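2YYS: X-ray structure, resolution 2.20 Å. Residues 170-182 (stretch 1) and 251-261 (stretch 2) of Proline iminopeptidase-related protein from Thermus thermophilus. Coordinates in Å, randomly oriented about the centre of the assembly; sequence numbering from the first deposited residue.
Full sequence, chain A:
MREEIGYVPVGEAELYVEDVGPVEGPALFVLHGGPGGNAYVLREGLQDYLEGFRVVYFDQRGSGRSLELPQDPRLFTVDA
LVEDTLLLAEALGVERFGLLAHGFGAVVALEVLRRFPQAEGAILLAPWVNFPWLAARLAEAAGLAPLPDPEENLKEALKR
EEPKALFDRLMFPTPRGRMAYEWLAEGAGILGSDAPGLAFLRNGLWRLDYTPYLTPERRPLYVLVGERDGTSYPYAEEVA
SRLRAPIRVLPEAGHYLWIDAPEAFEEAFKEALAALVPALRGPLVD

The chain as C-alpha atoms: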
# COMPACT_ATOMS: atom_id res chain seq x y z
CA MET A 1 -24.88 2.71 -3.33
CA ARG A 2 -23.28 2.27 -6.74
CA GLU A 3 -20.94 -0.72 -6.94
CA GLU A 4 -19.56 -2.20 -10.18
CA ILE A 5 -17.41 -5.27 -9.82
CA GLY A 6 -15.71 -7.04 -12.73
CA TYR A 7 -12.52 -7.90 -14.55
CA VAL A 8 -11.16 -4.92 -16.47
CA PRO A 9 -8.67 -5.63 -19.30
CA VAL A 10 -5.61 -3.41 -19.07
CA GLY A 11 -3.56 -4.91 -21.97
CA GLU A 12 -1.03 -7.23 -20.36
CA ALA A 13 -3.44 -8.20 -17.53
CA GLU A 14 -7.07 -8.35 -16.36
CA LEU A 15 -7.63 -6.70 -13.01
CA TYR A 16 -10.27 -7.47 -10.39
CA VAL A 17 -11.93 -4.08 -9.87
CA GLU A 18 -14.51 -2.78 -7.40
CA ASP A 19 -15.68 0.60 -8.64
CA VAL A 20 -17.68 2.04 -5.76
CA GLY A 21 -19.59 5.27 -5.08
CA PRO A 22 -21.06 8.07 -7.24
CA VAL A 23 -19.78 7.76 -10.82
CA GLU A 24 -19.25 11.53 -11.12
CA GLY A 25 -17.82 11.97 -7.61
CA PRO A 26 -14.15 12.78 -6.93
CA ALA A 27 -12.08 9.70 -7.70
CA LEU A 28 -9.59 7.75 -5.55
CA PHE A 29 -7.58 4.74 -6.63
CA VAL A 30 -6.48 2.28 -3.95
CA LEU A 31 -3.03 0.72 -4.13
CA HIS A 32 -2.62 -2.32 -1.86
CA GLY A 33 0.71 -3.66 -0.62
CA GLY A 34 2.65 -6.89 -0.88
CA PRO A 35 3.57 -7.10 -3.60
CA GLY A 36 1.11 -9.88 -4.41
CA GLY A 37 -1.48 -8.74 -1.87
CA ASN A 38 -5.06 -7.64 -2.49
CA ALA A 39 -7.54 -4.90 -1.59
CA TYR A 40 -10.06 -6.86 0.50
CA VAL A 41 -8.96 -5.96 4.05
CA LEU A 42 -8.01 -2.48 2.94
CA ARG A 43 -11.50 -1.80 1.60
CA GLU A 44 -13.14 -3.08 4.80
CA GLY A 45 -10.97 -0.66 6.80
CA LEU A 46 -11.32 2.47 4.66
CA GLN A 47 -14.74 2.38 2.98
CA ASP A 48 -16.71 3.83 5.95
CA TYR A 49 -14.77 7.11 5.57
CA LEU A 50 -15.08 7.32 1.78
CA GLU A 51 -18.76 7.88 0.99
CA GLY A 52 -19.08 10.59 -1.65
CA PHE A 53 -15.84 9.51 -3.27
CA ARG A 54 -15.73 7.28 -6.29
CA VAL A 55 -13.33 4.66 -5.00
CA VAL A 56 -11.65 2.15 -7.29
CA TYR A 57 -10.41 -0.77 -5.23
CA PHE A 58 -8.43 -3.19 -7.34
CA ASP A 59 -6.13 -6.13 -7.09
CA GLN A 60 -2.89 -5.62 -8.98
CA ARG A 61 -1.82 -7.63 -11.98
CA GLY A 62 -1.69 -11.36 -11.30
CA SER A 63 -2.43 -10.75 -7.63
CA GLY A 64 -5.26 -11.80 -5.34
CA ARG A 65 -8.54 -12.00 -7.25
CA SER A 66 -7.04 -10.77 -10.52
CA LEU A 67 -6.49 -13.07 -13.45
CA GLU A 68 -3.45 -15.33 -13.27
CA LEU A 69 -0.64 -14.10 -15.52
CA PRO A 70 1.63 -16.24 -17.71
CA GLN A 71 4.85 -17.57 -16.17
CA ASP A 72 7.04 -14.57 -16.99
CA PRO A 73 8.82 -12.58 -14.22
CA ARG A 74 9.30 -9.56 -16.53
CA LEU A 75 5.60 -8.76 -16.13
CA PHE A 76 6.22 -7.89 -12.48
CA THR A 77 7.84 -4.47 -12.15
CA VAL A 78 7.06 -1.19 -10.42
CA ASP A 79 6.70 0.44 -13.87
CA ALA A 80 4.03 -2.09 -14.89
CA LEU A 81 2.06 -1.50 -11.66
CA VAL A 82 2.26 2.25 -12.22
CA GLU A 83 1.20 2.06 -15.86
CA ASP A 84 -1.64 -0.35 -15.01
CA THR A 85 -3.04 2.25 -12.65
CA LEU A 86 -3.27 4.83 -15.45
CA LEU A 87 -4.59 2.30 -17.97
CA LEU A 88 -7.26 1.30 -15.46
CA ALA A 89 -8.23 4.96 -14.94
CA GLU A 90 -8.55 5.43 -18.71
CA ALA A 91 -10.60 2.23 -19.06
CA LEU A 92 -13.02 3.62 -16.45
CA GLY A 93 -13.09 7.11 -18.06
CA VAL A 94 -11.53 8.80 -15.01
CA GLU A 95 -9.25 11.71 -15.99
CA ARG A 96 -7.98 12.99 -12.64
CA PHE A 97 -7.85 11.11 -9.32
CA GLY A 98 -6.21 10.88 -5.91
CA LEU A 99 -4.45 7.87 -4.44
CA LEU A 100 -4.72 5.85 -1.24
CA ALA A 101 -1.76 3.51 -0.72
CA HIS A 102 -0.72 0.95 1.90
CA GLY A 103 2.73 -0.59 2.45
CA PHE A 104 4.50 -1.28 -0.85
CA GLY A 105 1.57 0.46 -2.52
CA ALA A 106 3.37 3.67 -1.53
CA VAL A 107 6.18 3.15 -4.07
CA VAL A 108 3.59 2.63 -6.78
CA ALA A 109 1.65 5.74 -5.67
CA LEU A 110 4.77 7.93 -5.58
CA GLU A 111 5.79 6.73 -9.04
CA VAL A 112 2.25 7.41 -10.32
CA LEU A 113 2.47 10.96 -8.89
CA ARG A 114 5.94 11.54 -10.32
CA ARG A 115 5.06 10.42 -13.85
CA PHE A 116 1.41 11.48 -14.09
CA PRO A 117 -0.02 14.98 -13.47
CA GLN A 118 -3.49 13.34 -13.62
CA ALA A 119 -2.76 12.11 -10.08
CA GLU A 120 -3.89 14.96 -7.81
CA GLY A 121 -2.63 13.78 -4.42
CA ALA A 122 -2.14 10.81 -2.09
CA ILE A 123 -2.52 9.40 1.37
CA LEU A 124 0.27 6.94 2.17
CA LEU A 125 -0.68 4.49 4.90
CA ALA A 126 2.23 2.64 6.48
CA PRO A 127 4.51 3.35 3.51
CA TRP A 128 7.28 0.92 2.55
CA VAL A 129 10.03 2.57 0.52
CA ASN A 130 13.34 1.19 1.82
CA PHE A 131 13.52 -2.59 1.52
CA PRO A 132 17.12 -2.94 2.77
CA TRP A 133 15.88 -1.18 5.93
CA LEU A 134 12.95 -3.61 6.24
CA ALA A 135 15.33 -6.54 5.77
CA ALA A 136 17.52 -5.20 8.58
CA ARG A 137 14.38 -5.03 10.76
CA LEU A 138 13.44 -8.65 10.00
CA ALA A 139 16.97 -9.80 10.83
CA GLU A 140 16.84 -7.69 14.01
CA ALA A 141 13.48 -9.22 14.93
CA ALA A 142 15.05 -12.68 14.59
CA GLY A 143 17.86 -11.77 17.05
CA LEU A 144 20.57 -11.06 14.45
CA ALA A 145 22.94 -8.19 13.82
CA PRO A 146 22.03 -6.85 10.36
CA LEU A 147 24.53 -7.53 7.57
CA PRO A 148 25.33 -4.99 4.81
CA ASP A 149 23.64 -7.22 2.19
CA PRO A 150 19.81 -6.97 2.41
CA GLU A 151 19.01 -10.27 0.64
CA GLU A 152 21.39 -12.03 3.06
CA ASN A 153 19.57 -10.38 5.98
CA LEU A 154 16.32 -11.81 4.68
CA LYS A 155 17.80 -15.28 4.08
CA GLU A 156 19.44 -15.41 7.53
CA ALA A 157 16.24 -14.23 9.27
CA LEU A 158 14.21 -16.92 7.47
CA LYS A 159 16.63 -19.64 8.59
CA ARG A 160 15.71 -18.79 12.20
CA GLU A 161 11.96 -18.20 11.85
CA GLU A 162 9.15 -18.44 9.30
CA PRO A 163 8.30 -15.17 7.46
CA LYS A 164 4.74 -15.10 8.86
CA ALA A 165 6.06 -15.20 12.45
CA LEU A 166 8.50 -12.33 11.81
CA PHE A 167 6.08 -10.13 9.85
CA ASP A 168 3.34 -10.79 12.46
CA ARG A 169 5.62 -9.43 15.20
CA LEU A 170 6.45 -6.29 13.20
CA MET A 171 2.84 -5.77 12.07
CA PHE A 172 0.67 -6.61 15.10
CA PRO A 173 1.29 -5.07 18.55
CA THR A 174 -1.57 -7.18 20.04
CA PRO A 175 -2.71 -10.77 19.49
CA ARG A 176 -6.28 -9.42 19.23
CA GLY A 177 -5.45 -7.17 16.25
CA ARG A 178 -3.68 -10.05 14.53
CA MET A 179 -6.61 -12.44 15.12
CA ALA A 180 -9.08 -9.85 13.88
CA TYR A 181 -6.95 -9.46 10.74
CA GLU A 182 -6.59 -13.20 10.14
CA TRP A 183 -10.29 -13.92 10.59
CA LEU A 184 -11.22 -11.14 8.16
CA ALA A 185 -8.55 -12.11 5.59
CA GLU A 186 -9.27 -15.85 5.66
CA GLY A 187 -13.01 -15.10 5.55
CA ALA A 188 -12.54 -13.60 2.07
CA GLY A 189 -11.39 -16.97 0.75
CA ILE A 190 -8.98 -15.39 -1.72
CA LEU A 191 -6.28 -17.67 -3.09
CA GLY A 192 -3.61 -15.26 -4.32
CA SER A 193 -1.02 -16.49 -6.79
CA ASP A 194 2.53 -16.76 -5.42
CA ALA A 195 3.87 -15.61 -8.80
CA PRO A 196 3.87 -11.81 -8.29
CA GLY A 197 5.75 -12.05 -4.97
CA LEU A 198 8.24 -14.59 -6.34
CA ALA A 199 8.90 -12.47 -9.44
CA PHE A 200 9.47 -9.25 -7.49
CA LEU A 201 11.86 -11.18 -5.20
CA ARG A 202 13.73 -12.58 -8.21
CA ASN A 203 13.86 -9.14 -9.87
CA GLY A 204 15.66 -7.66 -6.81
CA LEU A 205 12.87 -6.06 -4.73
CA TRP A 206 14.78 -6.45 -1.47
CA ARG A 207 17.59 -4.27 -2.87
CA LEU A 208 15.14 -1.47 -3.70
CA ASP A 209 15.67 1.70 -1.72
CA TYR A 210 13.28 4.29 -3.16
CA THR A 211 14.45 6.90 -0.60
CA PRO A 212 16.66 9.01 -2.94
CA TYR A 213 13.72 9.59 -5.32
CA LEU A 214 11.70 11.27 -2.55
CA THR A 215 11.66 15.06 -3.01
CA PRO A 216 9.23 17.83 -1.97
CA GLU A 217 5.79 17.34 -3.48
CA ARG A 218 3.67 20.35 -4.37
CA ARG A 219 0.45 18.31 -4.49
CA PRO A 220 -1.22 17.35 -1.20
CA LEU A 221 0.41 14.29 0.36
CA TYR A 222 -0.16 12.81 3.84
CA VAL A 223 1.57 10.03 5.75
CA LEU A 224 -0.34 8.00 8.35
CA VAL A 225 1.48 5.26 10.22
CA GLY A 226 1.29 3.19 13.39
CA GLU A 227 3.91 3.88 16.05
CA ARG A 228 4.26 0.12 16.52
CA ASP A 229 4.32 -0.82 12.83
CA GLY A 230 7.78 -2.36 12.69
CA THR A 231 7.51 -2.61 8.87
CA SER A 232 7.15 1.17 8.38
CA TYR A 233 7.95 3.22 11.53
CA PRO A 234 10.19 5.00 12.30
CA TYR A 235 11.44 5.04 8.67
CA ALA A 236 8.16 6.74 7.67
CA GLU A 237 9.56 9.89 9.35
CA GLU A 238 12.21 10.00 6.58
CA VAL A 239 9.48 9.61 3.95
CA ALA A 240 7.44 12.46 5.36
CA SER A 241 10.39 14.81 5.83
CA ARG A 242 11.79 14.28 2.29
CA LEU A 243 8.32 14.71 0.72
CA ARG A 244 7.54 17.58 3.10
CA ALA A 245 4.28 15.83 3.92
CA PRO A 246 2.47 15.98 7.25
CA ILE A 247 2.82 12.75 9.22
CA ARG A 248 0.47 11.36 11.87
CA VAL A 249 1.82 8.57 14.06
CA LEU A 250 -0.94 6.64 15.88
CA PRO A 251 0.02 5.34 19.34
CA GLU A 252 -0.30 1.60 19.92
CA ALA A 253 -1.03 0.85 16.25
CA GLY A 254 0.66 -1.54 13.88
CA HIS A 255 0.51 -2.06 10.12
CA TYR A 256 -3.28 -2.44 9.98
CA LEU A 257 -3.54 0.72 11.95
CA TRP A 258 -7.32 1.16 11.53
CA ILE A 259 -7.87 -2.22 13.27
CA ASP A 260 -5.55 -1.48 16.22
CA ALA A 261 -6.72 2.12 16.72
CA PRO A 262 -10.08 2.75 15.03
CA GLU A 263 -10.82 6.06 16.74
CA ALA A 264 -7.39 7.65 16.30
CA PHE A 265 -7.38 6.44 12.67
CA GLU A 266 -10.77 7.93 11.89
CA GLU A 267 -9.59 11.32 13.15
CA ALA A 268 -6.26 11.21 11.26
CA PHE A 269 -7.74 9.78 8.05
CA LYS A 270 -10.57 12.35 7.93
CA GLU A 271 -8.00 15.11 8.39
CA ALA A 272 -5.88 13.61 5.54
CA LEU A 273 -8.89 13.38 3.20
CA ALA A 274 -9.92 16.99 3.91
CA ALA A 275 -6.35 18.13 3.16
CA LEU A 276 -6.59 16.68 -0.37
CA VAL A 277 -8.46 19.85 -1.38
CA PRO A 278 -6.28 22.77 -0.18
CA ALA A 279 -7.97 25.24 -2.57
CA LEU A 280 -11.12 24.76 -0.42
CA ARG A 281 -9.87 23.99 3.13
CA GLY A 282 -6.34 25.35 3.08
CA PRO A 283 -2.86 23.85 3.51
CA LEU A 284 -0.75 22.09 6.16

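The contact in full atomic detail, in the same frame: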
# COMPACT_ATOMS: atom_id res chain seq x y z
N LEU A 170 6.30 -7.67 13.67
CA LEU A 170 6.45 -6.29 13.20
C LEU A 170 5.09 -5.61 13.00
O LEU A 170 4.91 -4.45 13.36
CB LEU A 170 7.25 -6.27 11.89
CG LEU A 170 8.67 -6.83 11.97
CD1 LEU A 170 9.36 -6.65 10.63
CD2 LEU A 170 9.49 -6.17 13.07
N MET A 171 4.13 -6.35 12.47
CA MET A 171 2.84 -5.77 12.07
C MET A 171 1.78 -5.61 13.16
O MET A 171 0.95 -4.69 13.09
CB MET A 171 2.24 -6.61 10.94
CG MET A 171 2.95 -6.46 9.60
SD MET A 171 2.09 -7.37 8.34
CE MET A 171 2.96 -6.89 6.90
N PHE A 172 1.79 -6.50 14.16
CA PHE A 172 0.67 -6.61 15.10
C PHE A 172 1.15 -6.46 16.55
O PHE A 172 1.71 -7.39 17.12
CB PHE A 172 -0.04 -7.96 14.93
CG PHE A 172 -0.67 -8.15 13.58
CD1 PHE A 172 -1.75 -7.37 13.19
CD2 PHE A 172 -0.16 -9.07 12.68
CE1 PHE A 172 -2.32 -7.53 11.94
CE2 PHE A 172 -0.72 -9.23 11.42
CZ PHE A 172 -1.80 -8.46 11.06
N PRO A 173 0.93 -5.29 17.14
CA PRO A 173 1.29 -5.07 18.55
C PRO A 173 0.49 -5.93 19.53
O PRO A 173 1.03 -6.23 20.60
CB PRO A 173 0.99 -3.59 18.78
CG PRO A 173 0.02 -3.21 17.68
CD PRO A 173 0.38 -4.07 16.51
N THR A 174 -0.75 -6.29 19.20
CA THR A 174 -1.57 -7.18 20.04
C THR A 174 -2.05 -8.43 19.32
O THR A 174 -2.41 -8.39 18.13
CB THR A 174 -2.83 -6.47 20.52
OG1 THR A 174 -3.67 -6.14 19.40
CG2 THR A 174 -2.50 -5.12 21.20
N PRO A 175 -2.09 -9.56 20.04
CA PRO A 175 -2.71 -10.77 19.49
C PRO A 175 -4.14 -10.52 19.00
O PRO A 175 -4.49 -11.08 17.98
CB PRO A 175 -2.67 -11.78 20.66
CG PRO A 175 -1.51 -11.31 21.53
CD PRO A 175 -1.52 -9.78 21.38
N ARG A 176 -4.90 -9.66 19.65
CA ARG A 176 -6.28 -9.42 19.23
C ARG A 176 -6.41 -8.71 17.86
O ARG A 176 -7.32 -9.01 17.09
CB ARG A 176 -7.08 -8.70 20.31
CG ARG A 176 -6.84 -7.22 20.44
CD ARG A 176 -7.70 -6.57 21.52
NE ARG A 176 -7.30 -5.18 21.81
CZ ARG A 176 -6.30 -4.82 22.62
NH1 ARG A 176 -5.56 -5.72 23.26
NH2 ARG A 176 -6.02 -3.53 22.79
N GLY A 177 -5.51 -7.79 17.56
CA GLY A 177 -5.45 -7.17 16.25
C GLY A 177 -5.09 -8.19 15.19
O GLY A 177 -5.71 -8.24 14.14
N ARG A 178 -4.08 -9.01 15.47
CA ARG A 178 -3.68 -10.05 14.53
C ARG A 178 -4.83 -11.01 14.23
O ARG A 178 -5.08 -11.33 13.07
CB ARG A 178 -2.50 -10.86 15.06
CG ARG A 178 -2.02 -11.92 14.08
CD ARG A 178 -0.76 -12.65 14.52
NE ARG A 178 -0.89 -13.24 15.85
CZ ARG A 178 -1.57 -14.34 16.14
NH1 ARG A 178 -2.21 -15.03 15.20
NH2 ARG A 178 -1.62 -14.75 17.40
N MET A 179 -5.52 -11.47 15.27
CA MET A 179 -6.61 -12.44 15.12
C MET A 179 -7.80 -11.83 14.38
O MET A 179 -8.44 -12.49 13.57
CB MET A 179 -7.05 -13.00 16.48
CG MET A 179 -6.30 -14.29 16.85
SD MET A 179 -6.28 -14.57 18.64
CE MET A 179 -7.50 -15.94 18.82
N ALA A 180 -8.07 -10.57 14.64
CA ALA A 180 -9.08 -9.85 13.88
C ALA A 180 -8.70 -9.77 12.39
O ALA A 180 -9.55 -9.96 11.50
CB ALA A 180 -9.31 -8.47 14.46
N TYR A 181 -7.42 -9.54 12.12
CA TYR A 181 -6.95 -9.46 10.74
C TYR A 181 -7.09 -10.83 10.07
O TYR A 181 -7.61 -10.93 8.96
CB TYR A 181 -5.51 -8.97 10.64
CG TYR A 181 -4.97 -9.19 9.27
CD1 TYR A 181 -5.22 -8.27 8.26
CD2 TYR A 181 -4.26 -10.36 8.95
CE1 TYR A 181 -4.77 -8.48 6.99
CE2 TYR A 181 -3.81 -10.58 7.66
CZ TYR A 181 -4.07 -9.62 6.69
OH TYR A 181 -3.64 -9.80 5.40
N GLU A 182 -6.64 -11.88 10.74
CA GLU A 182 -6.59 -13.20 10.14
C GLU A 182 -7.99 -13.74 9.86
O GLU A 182 -8.23 -14.33 8.81
CB GLU A 182 -5.78 -14.16 11.01
CG GLU A 182 -4.29 -13.89 10.94
CD GLU A 182 -3.47 -14.88 11.75
OE1 GLU A 182 -3.98 -15.98 12.06
OE2 GLU A 182 -2.30 -14.56 12.07
N PRO A 251 -0.47 6.16 18.23
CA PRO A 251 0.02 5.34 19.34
C PRO A 251 -0.60 3.95 19.31
O PRO A 251 -1.76 3.80 18.91
CB PRO A 251 -0.45 6.08 20.60
CG PRO A 251 -0.88 7.44 20.17
CD PRO A 251 -1.13 7.41 18.69
N GLU A 252 0.19 2.96 19.71
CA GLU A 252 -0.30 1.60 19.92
C GLU A 252 -0.89 0.94 18.67
O GLU A 252 -1.73 0.05 18.78
CB GLU A 252 -1.35 1.57 21.05
CG GLU A 252 -0.86 2.16 22.38
CD GLU A 252 0.40 1.47 22.90
OE1 GLU A 252 0.58 0.27 22.64
OE2 GLU A 252 1.20 2.14 23.59
N ALA A 253 -0.47 1.39 17.49
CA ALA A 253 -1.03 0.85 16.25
C ALA A 253 0.08 0.24 15.43
O ALA A 253 1.22 0.72 15.43
CB ALA A 253 -1.75 1.92 15.49
N GLY A 254 -0.26 -0.84 14.75
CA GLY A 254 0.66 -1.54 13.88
C GLY A 254 0.36 -1.23 12.43
O GLY A 254 -0.12 -0.15 12.10
N HIS A 255 0.61 -2.21 11.57
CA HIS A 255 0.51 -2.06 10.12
C HIS A 255 -0.93 -1.89 9.63
O HIS A 255 -1.18 -1.08 8.73
CB HIS A 255 1.18 -3.26 9.44
CG HIS A 255 1.44 -3.08 7.98
ND1 HIS A 255 2.12 -1.99 7.47
CD2 HIS A 255 1.11 -3.86 6.92
CE1 HIS A 255 2.19 -2.11 6.15
NE2 HIS A 255 1.58 -3.23 5.79
N TYR A 256 -1.86 -2.64 10.22
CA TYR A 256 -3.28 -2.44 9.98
C TYR A 256 -3.80 -1.50 11.04
O TYR A 256 -4.51 -1.86 11.97
CB TYR A 256 -4.02 -3.78 9.93
CG TYR A 256 -3.49 -4.60 8.79
CD1 TYR A 256 -4.01 -4.47 7.51
CD2 TYR A 256 -2.42 -5.44 8.97
CE1 TYR A 256 -3.48 -5.20 6.44
CE2 TYR A 256 -1.89 -6.16 7.94
CZ TYR A 256 -2.42 -6.05 6.68
OH TYR A 256 -1.85 -6.79 5.67
N LEU A 257 -3.42 -0.24 10.87
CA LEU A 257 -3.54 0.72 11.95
C LEU A 257 -5.00 1.06 12.29
O LEU A 257 -5.29 1.41 13.43
CB LEU A 257 -2.64 1.93 11.69
CG LEU A 257 -2.91 2.89 10.54
CD1 LEU A 257 -2.02 4.12 10.65
CD2 LEU A 257 -2.64 2.23 9.19
N TRP A 258 -5.90 0.90 11.32
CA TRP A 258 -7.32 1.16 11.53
C TRP A 258 -7.99 0.07 12.39
O TRP A 258 -9.02 0.31 13.00
CB TRP A 258 -8.05 1.31 10.18
CG TRP A 258 -7.83 0.17 9.25
CD1 TRP A 258 -8.56 -0.98 9.20
CD2 TRP A 258 -6.79 0.03 8.27
NE1 TRP A 258 -8.04 -1.83 8.25
CE2 TRP A 258 -6.96 -1.22 7.65
CE3 TRP A 258 -5.75 0.85 7.84
CZ2 TRP A 258 -6.11 -1.69 6.65
CZ3 TRP A 258 -4.90 0.38 6.84
CH2 TRP A 258 -5.08 -0.87 6.25
N ILE A 259 -7.41 -1.13 12.41
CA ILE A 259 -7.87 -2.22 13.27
C ILE A 259 -7.42 -2.00 14.73
O ILE A 259 -8.20 -2.17 15.66
CB ILE A 259 -7.32 -3.56 12.76
CG1 ILE A 259 -7.95 -3.92 11.40
CG2 ILE A 259 -7.56 -4.68 13.77
CD1 ILE A 259 -7.45 -5.25 10.83
N ASP A 260 -6.14 -1.66 14.90
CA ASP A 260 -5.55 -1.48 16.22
C ASP A 260 -6.08 -0.22 16.91
O ASP A 260 -6.20 -0.21 18.12
CB ASP A 260 -4.03 -1.38 16.12
CG ASP A 260 -3.37 -2.68 15.73
OD1 ASP A 260 -3.78 -3.75 16.25
OD2 ASP A 260 -2.41 -2.73 14.92
N ALA A 261 -6.38 0.82 16.15
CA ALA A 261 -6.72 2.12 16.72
C ALA A 261 -7.80 2.84 15.90
O ALA A 261 -7.54 3.88 15.29
CB ALA A 261 -5.46 2.97 16.82
O HOH W 1 -1.77 -4.14 12.79
O HOH W 2 -2.18 -5.94 16.53
O HOH W 3 -4.75 -3.84 18.76

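One direct hydrogen bond joins the stretches: H255 N donates to M171 O at 2.9 Å, nearly straight at 160°. The same carbonyl, near the end of its helix, also receives a CA-H...O contact from G254 CA, 3.3 Å from M171 O. Close packing here depends on glycine, since an ideal CB on G254 would lie 2.0 Å from M171 O and 2.6 Å from P173 CD.

The remaining polar links run through water, and D260 organises them. D260 OD2 accepts from G254 N at 2.9 Å, tying the loop before the short helix to the helix's last residue, and takes a water that also donates to M171 O and accepts from Y256 N. Its OD1 receives two further waters, one accepting from T174 N, the other bonded to T174 OG1. T174 OG1 in turn caps the next helix, accepting from G177 N at 3.1 Å. G177 is the second tight spot: a CB there would come within 2.4 Å of D260 OD1.

Apolar packing centres on Y256. Y181 CE1 sits over one face of its ring, 3.4 Å from Y256 CZ, with the planes inclined at 32°. F172 meets it rim to rim, F172 CE1 being 3.6 Å from Y256 CD2. Beyond, I259 CG2 lies 4.2 Å from A180 CB, and M171 CE reaches H255 CD2 at 3.6 Å.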